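Long-range contacts in uncharacterized aldehyde dehydrogenase AldY (Bacillus subtilis, PDB 4DNG), which probably oxidises aldehydes to carboxylates with NAD(+) as hydride acceptor and may help protect the cell against stress from ethanol and related compounds: residues A[139-144]-A[465-471]; A[216-220]-A[238-242]; A[25-29]-A[92-96]. All blocks are in the same frame, centred on the assembly; numbering follows the deposited sequence.

Contact 1. Residues A[139-144]-A[465-471]; sequences IYRLPL and VEEFTVT
Arg141 lays its side chain over the end of helix 462-468: with chi1 t and chi2 and chi3 both p, it curls back so that CD lies 3.0 Å from Thr469 OG1, Val465 CG1 covers one face of the guanidinium 3.5 Å from NE, and Arg141 NH2 forms a salt bridge with Glu466 OE2 at 3.2 Å, with weak hydrogen bonds there and from Arg141 NH1 to Glu466 OE1 (3.2 Å). Extended residues 139-143 pair antiparallel with 469-471, the strand axes 4.6 Å apart at 146°. Leu142 and Val470 form the hydrogen-bonded pair, Leu142 N to Val470 O 3.1 Å and Val470 N to Leu142 O 2.8 Å, flanked by the non-hydrogen-bonded pairs Arg141-Thr471 and Pro143-Thr469 (CA to CA 5.2 and 4.6 Å). Arg141 and Thr471 share one face; Leu142 and Val470 the other, Leu142 CB to Val470 CG1 4.0 Å. Thr469 OG1 (chi1 p) hydrogen-bonds to Val465 O at 2.6 Å, tying helix end to strand. This is a C-terminal strand added antiparallel to a mixed sheet. Tyr140 OH hydrogen-bonds to Glu422 of the second subunit, Phe468 packs on Leu226 of strand 226-231, and Arg249 of strand 249-254 hydrogen-bonds to the carbonyls of Glu467 and Thr469.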
loop_
_atom_site.group_PDB
_atom_site.type_symbol
_atom_site.label_atom_id
_atom_site.label_comp_id
_atom_site.label_asym_id
_atom_site.label_seq_id
_atom_site.Cartn_x
_atom_site.Cartn_y
_atom_site.Cartn_z
ATOM N N ILE A 139 11.748 -13.555 11.494
ATOM C CA ILE A 139 11.052 -12.995 10.358
ATOM C C ILE A 139 11.449 -13.770 9.111
ATOM O O ILE A 139 12.633 -14.003 8.860
ATOM C CB ILE A 139 11.330 -11.488 10.218
ATOM C CG1 ILE A 139 10.764 -10.752 11.437
ATOM C CG2 ILE A 139 10.729 -10.949 8.928
ATOM C CD1 ILE A 139 11.410 -9.412 11.714
ATOM N N TYR A 140 10.438 -14.191 8.361
ATOM C CA TYR A 140 10.639 -14.923 7.132
ATOM C C TYR A 140 10.109 -14.133 5.964
ATOM O O TYR A 140 9.154 -13.355 6.092
ATOM C CB TYR A 140 9.913 -16.252 7.177
ATOM C CG TYR A 140 10.373 -17.163 8.266
ATOM C CD1 TYR A 140 10.000 -16.936 9.585
ATOM C CD2 TYR A 140 11.163 -18.276 7.980
ATOM C CE1 TYR A 140 10.415 -17.780 10.596
ATOM C CE2 TYR A 140 11.580 -19.131 8.988
ATOM C CZ TYR A 140 11.198 -18.871 10.293
ATOM O OH TYR A 140 11.603 -19.697 11.316
ATOM N N ARG A 141 10.747 -14.357 4.825
ATOM C CA ARG A 141 10.423 -13.717 3.574
ATOM C C ARG A 141 9.759 -14.785 2.739
ATOM O O ARG A 141 10.410 -15.733 2.286
ATOM C CB ARG A 141 11.701 -13.241 2.889
ATOM C CG ARG A 141 11.514 -12.834 1.431
ATOM C CD ARG A 141 11.145 -11.374 1.306
ATOM N NE ARG A 141 12.246 -10.494 1.665
ATOM C CZ ARG A 141 12.090 -9.369 2.352
ATOM N NH1 ARG A 141 10.885 -9.000 2.761
ATOM N NH2 ARG A 141 13.134 -8.619 2.639
ATOM N N LEU A 142 8.461 -14.621 2.539
ATOM C CA LEU A 142 7.652 -15.599 1.837
ATOM C C LEU A 142 7.025 -14.955 0.603
ATOM O O LEU A 142 6.941 -13.733 0.522
ATOM C CB LEU A 142 6.559 -16.130 2.791
ATOM C CG LEU A 142 6.690 -17.471 3.540
ATOM C CD1 LEU A 142 8.029 -17.678 4.238
ATOM C CD2 LEU A 142 5.560 -17.603 4.553
ATOM N N PRO A 143 6.564 -15.771 -0.361
ATOM C CA PRO A 143 5.810 -15.231 -1.523
ATOM C C PRO A 143 4.495 -14.502 -1.134
ATOM O O PRO A 143 3.956 -14.719 -0.048
ATOM C CB PRO A 143 5.509 -16.475 -2.365
ATOM C CG PRO A 143 5.745 -17.656 -1.469
ATOM C CD PRO A 143 6.739 -17.237 -0.424
ATOM N N LEU A 144 3.993 -13.627 -2.000
ATOM C CA LEU A 144 2.725 -12.938 -1.713
ATOM C C LEU A 144 1.549 -13.832 -2.038
ATOM O O LEU A 144 0.592 -13.923 -1.261
ATOM C CB LEU A 144 2.625 -11.656 -2.521
ATOM C CG LEU A 144 1.448 -10.720 -2.316
ATOM C CD1 LEU A 144 1.158 -10.400 -0.851
ATOM C CD2 LEU A 144 1.789 -9.457 -3.087
ATOM N N VAL A 465 11.407 -6.379 -4.033
ATOM C CA VAL A 465 11.309 -7.598 -3.215
ATOM C C VAL A 465 10.206 -7.470 -2.161
ATOM O O VAL A 465 9.394 -8.375 -2.011
ATOM C CB VAL A 465 12.689 -7.981 -2.597
ATOM C CG1 VAL A 465 12.552 -8.894 -1.389
ATOM C CG2 VAL A 465 13.579 -8.637 -3.649
ATOM N N GLU A 466 10.155 -6.337 -1.462
ATOM C CA GLU A 466 9.083 -6.071 -0.494
ATOM C C GLU A 466 7.707 -6.086 -1.166
ATOM O O GLU A 466 6.740 -6.519 -0.555
ATOM C CB GLU A 466 9.263 -4.724 0.234
ATOM C CG GLU A 466 10.657 -4.404 0.774
ATOM C CD GLU A 466 11.136 -5.345 1.878
ATOM O OE1 GLU A 466 10.312 -5.837 2.685
ATOM O OE2 GLU A 466 12.362 -5.585 1.945
ATOM N N GLU A 467 7.625 -5.620 -2.418
ATOM C CA GLU A 467 6.334 -5.473 -3.108
ATOM C C GLU A 467 5.732 -6.821 -3.441
ATOM O O GLU A 467 4.523 -6.998 -3.350
ATOM C CB GLU A 467 6.449 -4.617 -4.382
ATOM C CG GLU A 467 6.334 -3.104 -4.188
ATOM C CD GLU A 467 6.438 -2.324 -5.506
ATOM O OE1 GLU A 467 7.502 -1.713 -5.770
ATOM O OE2 GLU A 467 5.463 -2.322 -6.292
ATOM N N PHE A 468 6.584 -7.779 -3.785
ATOM C CA PHE A 468 6.132 -9.093 -4.257
ATOM C C PHE A 468 6.312 -10.187 -3.219
ATOM O O PHE A 468 6.084 -11.365 -3.498
ATOM C CB PHE A 468 6.822 -9.455 -5.584
ATOM C CG PHE A 468 6.393 -8.578 -6.728
ATOM C CD1 PHE A 468 5.284 -8.914 -7.499
ATOM C CD2 PHE A 468 7.073 -7.395 -7.007
ATOM C CE1 PHE A 468 4.869 -8.098 -8.545
ATOM C CE2 PHE A 468 6.663 -6.577 -8.042
ATOM C CZ PHE A 468 5.557 -6.927 -8.811
ATOM N N THR A 469 6.709 -9.802 -2.012
ATOM C CA THR A 469 6.794 -10.779 -0.923
ATOM C C THR A 469 6.066 -10.299 0.289
ATOM O O THR A 469 5.834 -9.096 0.438
ATOM C CB THR A 469 8.243 -11.100 -0.514
ATOM O OG1 THR A 469 8.870 -9.927 0.038
ATOM C CG2 THR A 469 9.034 -11.629 -1.714
ATOM N N VAL A 470 5.709 -11.244 1.158
ATOM C CA VAL A 470 5.185 -10.898 2.471
ATOM C C VAL A 470 6.198 -11.150 3.604
ATOM O O VAL A 470 7.071 -12.031 3.541
ATOM C CB VAL A 470 3.831 -11.570 2.724
ATOM C CG1 VAL A 470 4.008 -13.032 3.111
ATOM C CG2 VAL A 470 3.050 -10.801 3.783
ATOM N N THR A 471 6.100 -10.335 4.637
ATOM C CA THR A 471 6.941 -10.498 5.809
ATOM C C THR A 471 6.164 -11.332 6.815
ATOM O O THR A 471 5.078 -10.934 7.250
ATOM C CB THR A 471 7.340 -9.121 6.371
ATOM O OG1 THR A 471 8.525 -8.678 5.703
ATOM C CG2 THR A 471 7.603 -9.167 7.874
#

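Contact 2. Residues A[216-220]-A[238-242]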
loop_
_atom_site.group_PDB
_atom_site.type_symbol
_atom_site.label_atom_id
_atom_site.label_comp_id
_atom_site.label_asym_id
_atom_site.label_seq_id
_atom_site.Cartn_x
_atom_site.Cartn_y
_atom_site.Cartn_z
ATOM N N ASP A 216 -14.645 -5.935 -14.607
ATOM C CA ASP A 216 -13.623 -5.684 -13.600
ATOM C C ASP A 216 -12.935 -6.987 -13.127
ATOM O O ASP A 216 -12.100 -6.958 -12.216
ATOM C CB ASP A 216 -14.206 -4.882 -12.426
ATOM C CG ASP A 216 -14.543 -3.439 -12.806
ATOM O OD1 ASP A 216 -13.781 -2.840 -13.609
ATOM O OD2 ASP A 216 -15.573 -2.909 -12.302
ATOM N N GLY A 217 -13.271 -8.114 -13.765
ATOM C CA GLY A 217 -12.629 -9.421 -13.514
ATOM C C GLY A 217 -11.176 -9.498 -13.028
ATOM O O GLY A 217 -10.844 -10.371 -12.229
ATOM N N MET A 218 -10.301 -8.598 -13.491
ATOM C CA MET A 218 -8.917 -8.577 -13.026
ATOM C C MET A 218 -8.804 -7.971 -11.615
ATOM O O MET A 218 -7.755 -8.083 -10.964
ATOM C CB MET A 218 -8.046 -7.790 -14.012
ATOM C CG MET A 218 -7.897 -8.435 -15.395
ATOM S SD MET A 218 -6.911 -9.943 -15.327
ATOM C CE MET A 218 -5.294 -9.359 -14.901
ATOM N N LEU A 219 -9.904 -7.367 -11.145
ATOM C CA LEU A 219 -9.894 -6.503 -9.995
ATOM C C LEU A 219 -10.642 -7.111 -8.826
ATOM O O LEU A 219 -10.205 -7.007 -7.674
ATOM C CB LEU A 219 -10.525 -5.155 -10.357
ATOM C CG LEU A 219 -10.026 -4.332 -11.563
ATOM C CD1 LEU A 219 -10.629 -2.922 -11.551
ATOM C CD2 LEU A 219 -8.511 -4.252 -11.624
ATOM N N THR A 220 -11.758 -7.758 -9.136
ATOM C CA THR A 220 -12.757 -8.198 -8.153
ATOM C C THR A 220 -12.510 -9.607 -7.617
ATOM O O THR A 220 -13.012 -9.991 -6.552
ATOM C CB THR A 220 -14.148 -8.227 -8.814
ATOM O OG1 THR A 220 -14.514 -6.901 -9.211
ATOM C CG2 THR A 220 -15.176 -8.719 -7.822
ATOM N N HIS A 238 -10.501 3.813 -9.925
ATOM C CA HIS A 238 -11.425 2.684 -9.947
ATOM C C HIS A 238 -10.760 1.449 -9.368
ATOM O O HIS A 238 -11.369 0.703 -8.598
ATOM C CB HIS A 238 -11.890 2.476 -11.393
ATOM C CG HIS A 238 -12.975 1.429 -11.583
ATOM N ND1 HIS A 238 -14.269 1.662 -11.307
ATOM C CD2 HIS A 238 -12.915 0.134 -12.119
ATOM C CE1 HIS A 238 -14.989 0.560 -11.593
ATOM N NE2 HIS A 238 -14.158 -0.365 -12.108
ATOM N N ILE A 239 -9.501 1.220 -9.715
ATOM C CA ILE A 239 -8.754 0.126 -9.109
ATOM C C ILE A 239 -8.524 0.386 -7.613
ATOM O O ILE A 239 -8.745 -0.489 -6.776
ATOM C CB ILE A 239 -7.405 -0.072 -9.812
ATOM C CG1 ILE A 239 -7.668 -0.543 -11.225
ATOM C CG2 ILE A 239 -6.516 -1.045 -9.012
ATOM C CD1 ILE A 239 -6.491 -0.383 -12.150
ATOM N N GLY A 240 -8.103 1.599 -7.283
ATOM C CA GLY A 240 -7.803 1.959 -5.892
ATOM C C GLY A 240 -8.962 1.728 -4.949
ATOM O O GLY A 240 -8.790 1.307 -3.805
ATOM N N GLU A 241 -10.159 1.987 -5.440
ATOM C CA GLU A 241 -11.341 1.813 -4.627
ATOM C C GLU A 241 -11.630 0.322 -4.428
ATOM O O GLU A 241 -11.880 -0.132 -3.306
ATOM C CB GLU A 241 -12.479 2.569 -5.293
ATOM C CG GLU A 241 -13.904 2.137 -5.013
ATOM C CD GLU A 241 -14.816 2.558 -6.148
ATOM O OE1 GLU A 241 -15.761 3.337 -5.924
ATOM O OE2 GLU A 241 -14.547 2.128 -7.291
ATOM N N ILE A 242 -11.553 -0.447 -5.506
ATOM C CA ILE A 242 -11.879 -1.869 -5.438
ATOM C C ILE A 242 -10.831 -2.606 -4.629
ATOM O O ILE A 242 -11.169 -3.423 -3.782
ATOM C CB ILE A 242 -12.013 -2.523 -6.831
ATOM C CG1 ILE A 242 -13.326 -2.109 -7.476
ATOM C CG2 ILE A 242 -11.920 -4.049 -6.740
ATOM C CD1 ILE A 242 -13.264 -2.033 -8.989
#
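The contact belongs to the Rossmann-like NAD-binding domain of the aldehyde dehydrogenase fold, where helix 233-246 follows strand 226-231, the glycine-containing segment at the strand end and helix start being inferred by similarity to bind NAD(+). The short, weakly bonded helix 217-220 comes just before that strand, so the two helical pieces meet beside it. Leu219, with chi1 m and chi2 t, points toward helix 233-246 and fills the space between residues one turn apart: its CD1 lies 3.8 Å from Ile239 CG1 and also 3.8 Å from Ile242 CD1. The backbone comes close as well, with Leu219 O 3.5 Å from Ile242 CG2. Ile227 of strand 226-231 touches both Leu219 and Ile239, and Ile150 of strand 135-150 adds to the apolar surroundings of Leu219. Ile239 lies one helical turn after Val235 of the putative NAD(+) site, so helix 217-220 packs against the same helix whose start is inferred to meet the cofactor. Glu241 of that helix takes no part and instead forms a salt bridge with Arg245 of the second subunit. At the more exposed margin the apolar patch gives way to a His-carboxylate hydrogen bond. The His238 side chain (chi1 t) reaches across to Asp216, which meets the imidazole at its edge: His238 NE2 donates to Asp216 OD2 at 2.9 Å and, more weakly, to Asp216 OD1 at 2.9 Å.

Contact 3. Residues A[25-29]-A[92-96]; sequences DILNP and RETGG
A strand leaving a two-stranded antiparallel sheet here runs past the C-terminal end of helix 83-94, both within the aldehyde dehydrogenase fold. Residues 25-27 are extended, Asn28 stays nearly so (phi/psi -82/128), and Pro29 turns to -64/-35. Arg92 to Thr94 form the last part of the helix; Gly95 then leaves it with phi 77°, a conformation that favours glycine, and a CB there would crowd Pro29 CG. The nearest CA atoms are Asn28 to Glu93 at 5.1 Å and Pro29 to Gly95 at 5.4 Å. Ile26 (chi1 m, chi2 t) points toward the helix and sets CG2 3.4 Å from Glu93 OE2. Although its CB points away, Glu93 brings its carboxylate back to Ile26 through a fully extended chain, chi1 and chi2 both t and chi3 35°; that carboxylate is held by Ser185 OG and Ile184 N. Arg92 (chi1 -35°, chi2 -139°, chi3 m, chi4 102°) bends its guanidinium alongside Asn28 (chi1 t, chi2 -31°), whose ND2 lies near the guanidinium plane; Arg92 NH1 to Asn28 ND2 is 4.1 Å, two donors too far apart to bond, while Asn28 OD1 hydrogen-bonds to Tyr30 N. Pro29, its ring in the C-gamma exo pucker, rests on the helix end with CG 3.8 Å from Gly95 N and CD 3.1 Å from Arg92 O. The same carbonyl receives a CA-H...O contact: Asn28 CA to Arg92 O is 3.3 Å, with 152° at the hydrogen.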
loop_
_atom_site.group_PDB
_atom_site.type_symbol
_atom_site.label_atom_id
_atom_site.label_comp_id
_atom_site.label_asym_id
_atom_site.label_seq_id
_atom_site.Cartn_x
_atom_site.Cartn_y
_atom_site.Cartn_z
ATOM N N ASP A 25 -8.942 -8.326 -34.648
ATOM C CA ASP A 25 -7.766 -8.267 -35.471
ATOM C C ASP A 25 -6.715 -7.374 -34.820
ATOM O O ASP A 25 -6.990 -6.199 -34.483
ATOM C CB ASP A 25 -8.149 -7.749 -36.854
ATOM C CG ASP A 25 -9.069 -8.696 -37.593
ATOM O OD1 ASP A 25 -9.259 -9.846 -37.126
ATOM O OD2 ASP A 25 -9.610 -8.290 -38.641
ATOM N N ILE A 26 -5.522 -7.929 -34.611
ATOM C CA ILE A 26 -4.408 -7.115 -34.131
ATOM C C ILE A 26 -3.758 -6.505 -35.356
ATOM O O ILE A 26 -3.385 -7.217 -36.293
ATOM C CB ILE A 26 -3.395 -7.908 -33.287
ATOM C CG1 ILE A 26 -4.138 -8.624 -32.147
ATOM C CG2 ILE A 26 -2.293 -6.979 -32.786
ATOM C CD1 ILE A 26 -3.264 -9.390 -31.188
ATOM N N LEU A 27 -3.645 -5.181 -35.344
ATOM C CA LEU A 27 -3.261 -4.436 -36.530
ATOM C C LEU A 27 -1.877 -3.804 -36.424
ATOM O O LEU A 27 -1.430 -3.437 -35.341
ATOM C CB LEU A 27 -4.317 -3.362 -36.834
ATOM C CG LEU A 27 -5.800 -3.758 -37.009
ATOM C CD1 LEU A 27 -6.633 -2.558 -37.455
ATOM C CD2 LEU A 27 -6.007 -4.912 -37.981
ATOM N N ASN A 28 -1.244 -3.624 -37.565
ATOM C CA ASN A 28 -0.107 -2.762 -37.658
ATOM C C ASN A 28 -0.689 -1.384 -37.784
ATOM O O ASN A 28 -1.550 -1.151 -38.601
ATOM C CB ASN A 28 0.722 -3.112 -38.875
ATOM C CG ASN A 28 1.924 -2.229 -39.031
ATOM O OD1 ASN A 28 1.900 -1.083 -38.652
ATOM N ND2 ASN A 28 2.981 -2.766 -39.590
ATOM N N PRO A 29 -0.234 -0.484 -36.934
ATOM C CA PRO A 29 -0.742 0.881 -36.862
ATOM C C PRO A 29 -0.497 1.715 -38.105
ATOM O O PRO A 29 -1.297 2.574 -38.414
ATOM C CB PRO A 29 0.011 1.451 -35.681
ATOM C CG PRO A 29 0.216 0.293 -34.799
ATOM C CD PRO A 29 0.393 -0.896 -35.675
ATOM N N ARG A 92 6.019 -3.726 -35.352
ATOM C CA ARG A 92 4.798 -3.937 -36.150
ATOM C C ARG A 92 3.517 -3.752 -35.343
ATOM O O ARG A 92 2.584 -3.109 -35.814
ATOM C CB ARG A 92 4.772 -5.313 -36.826
ATOM C CG ARG A 92 6.126 -5.834 -37.285
ATOM C CD ARG A 92 6.077 -6.523 -38.644
ATOM N NE ARG A 92 5.331 -7.787 -38.679
ATOM C CZ ARG A 92 4.095 -7.920 -39.159
ATOM N NH1 ARG A 92 3.445 -6.857 -39.623
ATOM N NH2 ARG A 92 3.499 -9.112 -39.169
ATOM N N GLU A 93 3.483 -4.293 -34.127
ATOM C CA GLU A 93 2.226 -4.378 -33.364
ATOM C C GLU A 93 1.900 -3.055 -32.734
ATOM O O GLU A 93 0.743 -2.672 -32.588
ATOM C CB GLU A 93 2.324 -5.437 -32.264
ATOM C CG GLU A 93 0.989 -5.826 -31.664
ATOM C CD GLU A 93 1.086 -6.891 -30.575
ATOM O OE1 GLU A 93 2.078 -6.911 -29.805
ATOM O OE2 GLU A 93 0.151 -7.717 -30.476
ATOM N N THR A 94 2.971 -2.357 -32.416
ATOM C CA THR A 94 2.993 -1.289 -31.452
ATOM C C THR A 94 3.131 0.068 -32.148
ATOM O O THR A 94 2.730 1.090 -31.599
ATOM C CB THR A 94 4.166 -1.585 -30.496
ATOM O OG1 THR A 94 3.679 -1.874 -29.178
ATOM C CG2 THR A 94 5.135 -0.498 -30.439
ATOM N N GLY A 95 3.677 0.075 -33.368
ATOM C CA GLY A 95 3.906 1.331 -34.101
ATOM C C GLY A 95 5.131 2.079 -33.592
ATOM O O GLY A 95 5.550 3.084 -34.161
ATOM N N GLY A 96 5.697 1.587 -32.499
ATOM C CA GLY A 96 7.002 2.020 -32.038
ATOM C C GLY A 96 8.054 1.712 -33.079
ATOM O O GLY A 96 7.947 0.762 -33.870
#

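How the contacts relate
Contact 3 closes first along the chain, before contact 1 opens, and contact 2 is nested inside the long loop that contact 1 closes. Contacts 1 and 2 are linked through the mixed sheet: strand 135-150 pairs with 469-477 in contact 1 and with 226-231, against which contact 2 packs. Their centres are 23 Å apart, their nearest atoms about 12 Å, and both reach the second subunit. Contact 3, joining the end of strand 23-27 to helix 83-94, lies 38 Å from contact 1 across the chain's centre and 28 Å from contact 2, between centres. Thus the C-terminal strand and the putative cofactor-binding region share one sheet, while N-terminal elements meet separately.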